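Local atomic coordinates of R-imine reductase (PDB entry 3ZGY), a protein that reduces an imine substrate with R selectivity, using NADPH as cofactor. Residues Lys64-Gly67 with Glu71-Ala74; Asp133-Ala138 with Leu185-Gly190; Glu265-Phe268 with Asn272-Leu275. All blocks are in the same frame, centred on the assembly; numbering follows the deposited sequence.

Contact 1: Lys64-Gly67 with Glu71-Ala74; sequences KSAG and EAVA
A66 and A72 bring their backbones to within 5.6 Å of each other, CA to CA, where the chain leaves strand 64-65 and turns through a short loop into helix 69-75. This is a beta-alpha unit of the Rossmann-type NADP-binding domain: strand 64-65 is the outermost strand at one end of the sheet within this chain, paired through K64 and T45, and the helix carries the chain on to strand 78-81, which lies beyond strands 45-48 and 22-25. The methyl groups of the two alanines form the apolar part of the contact, A66 CB lying 4.1 Å from A72 CB. A66 CB also lies 4.0 Å from the backbone atom A72 N. T46 and W48 of strand 45-48 extend this patch, one touching A66 and the other A72. E71 works on the solvent side. At the helix start S68 OG is hydrogen-bonded to E71 N. The CG of E71 stands anti to the backbone N (chi1 -152°) and the chain runs extended beyond it, which carries the carboxylate over to the G67 backbone, where E71 OE1 comes to 3.3 Å from G67 CA.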
# COMPACT_ATOMS: atom_id res chain seq x y z
N LYS D 64 7.80 38.52 -12.64
CA LYS D 64 8.43 39.16 -13.79
C LYS D 64 8.65 37.97 -14.73
O LYS D 64 8.97 36.89 -14.32
CB LYS D 64 9.69 40.04 -13.43
N SER D 65 8.40 38.17 -15.99
CA SER D 65 8.53 37.14 -17.02
C SER D 65 9.77 37.39 -17.81
O SER D 65 10.07 38.50 -18.14
CB SER D 65 7.35 37.28 -17.97
OG SER D 65 7.47 36.42 -19.09
N ALA D 66 10.45 36.34 -18.20
CA ALA D 66 11.82 36.51 -18.62
C ALA D 66 12.04 36.17 -20.08
O ALA D 66 11.42 35.27 -20.64
CB ALA D 66 12.71 35.67 -17.75
N GLY D 67 12.97 36.89 -20.69
CA GLY D 67 13.22 36.75 -22.12
C GLY D 67 13.68 35.36 -22.53
O GLY D 67 13.28 34.84 -23.57
N GLU D 71 18.36 34.77 -18.93
CA GLU D 71 17.82 35.96 -18.24
C GLU D 71 17.19 35.53 -16.91
O GLU D 71 17.41 36.14 -15.87
CB GLU D 71 16.80 36.66 -19.11
CG GLU D 71 16.64 38.15 -18.90
CD GLU D 71 15.73 38.76 -19.98
OE1 GLU D 71 15.91 38.45 -21.20
OE2 GLU D 71 14.81 39.51 -19.57
N ALA D 72 16.44 34.44 -16.94
CA ALA D 72 15.85 33.90 -15.71
C ALA D 72 16.88 33.52 -14.68
O ALA D 72 16.71 33.80 -13.49
CB ALA D 72 14.96 32.70 -16.05
N VAL D 73 17.93 32.83 -15.13
CA VAL D 73 18.96 32.38 -14.21
C VAL D 73 19.68 33.57 -13.57
O VAL D 73 19.88 33.60 -12.35
CB VAL D 73 19.95 31.44 -14.91
CG1 VAL D 73 21.12 31.13 -14.00
CG2 VAL D 73 19.28 30.13 -15.29
N ALA D 74 20.01 34.57 -14.39
CA ALA D 74 20.70 35.79 -13.91
C ALA D 74 19.88 36.60 -12.90
O ALA D 74 20.44 37.36 -12.10
CB ALA D 74 21.05 36.66 -15.11

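Contact 2: Asp133-Ala138 with Leu185-Gly190; sequences DGAILA and LYDAAG
D187 reaches from helix 182-209 to A135 and L137, and its carboxylate is shared between them. The contact joins two domains: A135 belongs to strand 130-136, the last strand of the parallel run in the Rossmann-type sheet before antiparallel strand 150-153, whereas D187 sits in the long helix that leads into the helical C-terminal domain. CA atoms of A135 and D187 are 6.6 Å apart. With CG anti to the backbone N (chi1 -164°), D187 projects away from its helix, and each oxygen finds its own neighbour: OD2 lies 3.7 Å from A135 CB, while OD1 faces L137. L137 CG lies beside the backbone N and anti to the carbonyl carbon (chi1 -78°); with chi2 at 51° the CD1 branch lies alongside the carboxylate, the two side chains passing in opposite directions. No hydrogen bond crosses between the segments; within them the carboxylate meets aliphatic carbon. S111, an NADP-binding residue, touches D187 from a loop, which puts this junction at the edge of the cofactor site. The second subunit closes in through its F221, which packs on L137 and makes a T-shaped ring pair with Y186. Replacing D187 with an alanine would probably leave L137 CD1 without the carboxylate it lies against and reduce the packing on A135 CB to the remaining methyl, with the charge beside S111 gone. The nearest approach is L137 CD1 to D187 OD1, at 3.4 Å.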
# COMPACT_ATOMS: atom_id res chain seq x y z
N ASP D 133 18.73 18.31 -5.24
CA ASP D 133 17.89 17.53 -6.09
C ASP D 133 16.72 17.16 -5.29
O ASP D 133 16.85 16.70 -4.14
CB ASP D 133 18.59 16.32 -6.61
CG ASP D 133 17.85 15.73 -7.78
OD1 ASP D 133 16.85 14.98 -7.51
OD2 ASP D 133 18.29 15.99 -8.94
N GLY D 134 15.55 17.40 -5.86
CA GLY D 134 14.31 16.99 -5.16
C GLY D 134 13.25 16.28 -5.95
O GLY D 134 13.41 15.98 -7.16
N ALA D 135 12.16 16.03 -5.26
CA ALA D 135 10.99 15.32 -5.82
C ALA D 135 9.71 15.78 -5.11
O ALA D 135 9.71 16.06 -3.90
CB ALA D 135 11.17 13.84 -5.59
N ILE D 136 8.65 15.89 -5.87
CA ILE D 136 7.36 16.33 -5.34
C ILE D 136 6.40 15.19 -5.25
O ILE D 136 6.09 14.61 -6.25
CB ILE D 136 6.72 17.36 -6.27
CG1 ILE D 136 7.79 18.48 -6.41
CG2 ILE D 136 5.41 17.82 -5.67
CD1 ILE D 136 7.49 19.78 -7.12
N LEU D 137 5.92 14.90 -4.07
CA LEU D 137 4.98 13.79 -3.88
C LEU D 137 3.58 14.30 -3.57
O LEU D 137 3.00 13.96 -2.56
CB LEU D 137 5.47 12.92 -2.73
CG LEU D 137 6.61 11.98 -3.11
CD1 LEU D 137 7.75 12.71 -3.79
CD2 LEU D 137 7.11 11.30 -1.85
N ALA D 138 3.06 15.14 -4.43
CA ALA D 138 1.80 15.75 -4.18
C ALA D 138 1.43 16.39 -5.46
O ALA D 138 2.24 16.49 -6.36
CB ALA D 138 1.89 16.80 -3.09
N LEU D 185 15.19 8.13 -4.68
CA LEU D 185 14.96 6.89 -4.00
C LEU D 185 13.75 6.88 -3.10
O LEU D 185 13.03 5.90 -3.04
CB LEU D 185 16.20 6.56 -3.20
CG LEU D 185 17.31 5.71 -3.85
CD1 LEU D 185 17.26 5.69 -5.36
CD2 LEU D 185 18.66 6.17 -3.36
N TYR D 186 13.52 7.96 -2.37
CA TYR D 186 12.31 8.07 -1.52
C TYR D 186 11.06 8.12 -2.39
O TYR D 186 10.05 7.54 -2.05
CB TYR D 186 12.34 9.34 -0.67
CG TYR D 186 12.99 9.14 0.66
CD1 TYR D 186 14.35 9.19 0.80
CD2 TYR D 186 12.23 8.94 1.81
CE1 TYR D 186 14.95 9.00 2.05
CE2 TYR D 186 12.84 8.74 3.06
CZ TYR D 186 14.20 8.80 3.16
OH TYR D 186 14.83 8.62 4.38
N ASP D 187 11.14 8.83 -3.51
CA ASP D 187 10.06 8.94 -4.45
C ASP D 187 9.77 7.55 -4.99
O ASP D 187 8.62 7.13 -5.07
CB ASP D 187 10.50 9.93 -5.57
CG ASP D 187 9.37 10.46 -6.44
OD1 ASP D 187 8.21 10.25 -6.03
OD2 ASP D 187 9.66 11.08 -7.54
N ALA D 188 10.80 6.81 -5.37
CA ALA D 188 10.57 5.45 -5.87
C ALA D 188 9.91 4.57 -4.80
O ALA D 188 9.02 3.83 -5.10
CB ALA D 188 11.90 4.85 -6.29
N ALA D 189 10.36 4.64 -3.55
CA ALA D 189 9.74 3.81 -2.52
C ALA D 189 8.26 4.15 -2.37
O ALA D 189 7.43 3.26 -2.22
CB ALA D 189 10.44 3.98 -1.17
N GLY D 190 7.96 5.45 -2.40
CA GLY D 190 6.60 5.92 -2.25
C GLY D 190 5.73 5.49 -3.40
O GLY D 190 4.64 5.01 -3.19

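Contact 3: Glu265-Phe268 with Asn272-Leu275; sequences ESEF and NAEL
S266 and E267 meet the methyl group of A273 with their aliphatic carbons, and that methyl points back at both. S266 CB lies 3.8 Å from A273 CB, and E267 CG lies 4.0 Å from the same atom. The backbones are near enough for this, with CA atoms of S266 and A273 5.3 Å apart. S266 CB also stands 3.9 Å from the carbonyl oxygen of N272, while its hydroxyl is turned to its own helix: OG lies beside the backbone N (chi1 -59°) and is hydrogen-bonded to the carbonyl oxygen of L262. E267 likewise shows A273 only its stem, since its extended chain sends OE2 on to a salt bridge with R277 in the following helix. The whole forms a helix-loop-helix turn of the C-terminal domain, joining helix 252-269 to helix 274-291, and Q203 and L207 of helix 182-209 pack on S266 there. A273 holds the N-cap position of the second helix, and the residue before it, N272, folds its side chain back over the helix start. The result is an Asx turn: E274 N donates to N272 OD1 at 2.9 Å, with an N-H...O angle of 155° and the donor lifted above the carbonyl plane. A second, longer bond of 3.3 Å runs from N272 ND2 to E274 OE2, which is met from above the carboxylate plane, so the amide is held by both its ends. The second subunit adds partners: N272 ND2 is also hydrogen-bonded to T305 O of that subunit, and R285 of that subunit forms a salt bridge with E274 OE1.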
# COMPACT_ATOMS: atom_id res chain seq x y z
N GLU D 265 -8.56 -19.50 -5.30
CA GLU D 265 -9.71 -18.65 -5.32
C GLU D 265 -9.79 -17.80 -6.60
O GLU D 265 -10.80 -17.76 -7.29
CB GLU D 265 -9.68 -17.79 -4.08
CG GLU D 265 -10.93 -16.95 -3.91
CD GLU D 265 -12.09 -17.72 -3.35
OE1 GLU D 265 -12.13 -17.88 -2.10
OE2 GLU D 265 -12.95 -18.16 -4.17
N SER D 266 -8.69 -17.16 -6.94
CA SER D 266 -8.69 -16.24 -8.06
C SER D 266 -8.88 -16.94 -9.39
O SER D 266 -9.69 -16.51 -10.22
CB SER D 266 -7.40 -15.43 -8.03
OG SER D 266 -7.31 -14.73 -6.82
N GLU D 267 -8.14 -18.02 -9.57
CA GLU D 267 -8.25 -18.84 -10.79
C GLU D 267 -9.68 -19.32 -10.94
O GLU D 267 -10.33 -19.08 -11.95
CB GLU D 267 -7.28 -20.02 -10.75
CG GLU D 267 -5.87 -19.66 -11.23
CD GLU D 267 -4.82 -20.74 -10.91
OE1 GLU D 267 -5.17 -21.81 -10.32
OE2 GLU D 267 -3.63 -20.51 -11.26
N PHE D 268 -10.19 -19.94 -9.88
CA PHE D 268 -11.54 -20.46 -9.89
C PHE D 268 -12.63 -19.45 -10.17
O PHE D 268 -13.61 -19.82 -10.79
CB PHE D 268 -11.85 -21.14 -8.59
CG PHE D 268 -13.12 -21.93 -8.62
CD1 PHE D 268 -13.20 -23.12 -9.31
CD2 PHE D 268 -14.24 -21.48 -7.93
CE1 PHE D 268 -14.37 -23.85 -9.33
CE2 PHE D 268 -15.41 -22.21 -7.94
CZ PHE D 268 -15.48 -23.39 -8.65
N ASN D 272 -8.16 -12.34 -12.55
CA ASN D 272 -6.73 -12.43 -12.68
C ASN D 272 -6.01 -12.98 -11.46
O ASN D 272 -6.25 -12.53 -10.36
CB ASN D 272 -6.17 -11.04 -12.95
CG ASN D 272 -4.87 -11.11 -13.68
OD1 ASN D 272 -3.81 -11.25 -13.07
ND2 ASN D 272 -4.96 -11.15 -14.99
N ALA D 273 -5.08 -13.90 -11.68
CA ALA D 273 -4.32 -14.48 -10.58
C ALA D 273 -2.80 -14.20 -10.65
O ALA D 273 -2.05 -14.73 -9.84
CB ALA D 273 -4.54 -15.97 -10.52
N GLU D 274 -2.36 -13.30 -11.53
CA GLU D 274 -0.94 -13.00 -11.58
C GLU D 274 -0.36 -12.42 -10.28
O GLU D 274 0.62 -12.94 -9.72
CB GLU D 274 -0.64 -12.12 -12.75
CG GLU D 274 -0.73 -12.91 -14.05
CD GLU D 274 -1.13 -12.04 -15.21
OE1 GLU D 274 -0.50 -10.98 -15.41
OE2 GLU D 274 -2.07 -12.40 -15.94
N LEU D 275 -1.05 -11.44 -9.70
CA LEU D 275 -0.57 -10.88 -8.46
C LEU D 275 -0.43 -11.92 -7.33
O LEU D 275 0.63 -12.01 -6.72
CB LEU D 275 -1.41 -9.67 -8.05
CG LEU D 275 -1.12 -9.11 -6.67
CD1 LEU D 275 0.34 -8.72 -6.51
CD2 LEU D 275 -2.03 -7.92 -6.47

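How the contacts relate
The three contacts follow one another along the chain and trace it from the Rossmann-type domain into the helical one. Contacts 1 and 2 reach the same sheet, one at outermost strand 64-65 and the other at strand 130-136; their centres are about 28 Å apart and their nearest atoms about 16 Å. Contact 2 also involves helix 182-209, which packs on contact 3 further along, about 32 Å away between centres. Contacts 1 and 3 lie on opposite sides of the chain's centre, their own centres about 56 Å apart. Contacts 2 and 3 both touch the second subunit, and L185 packs on that subunit's E265, consistent with the partner's helical domain helping to complete this interdomain junction.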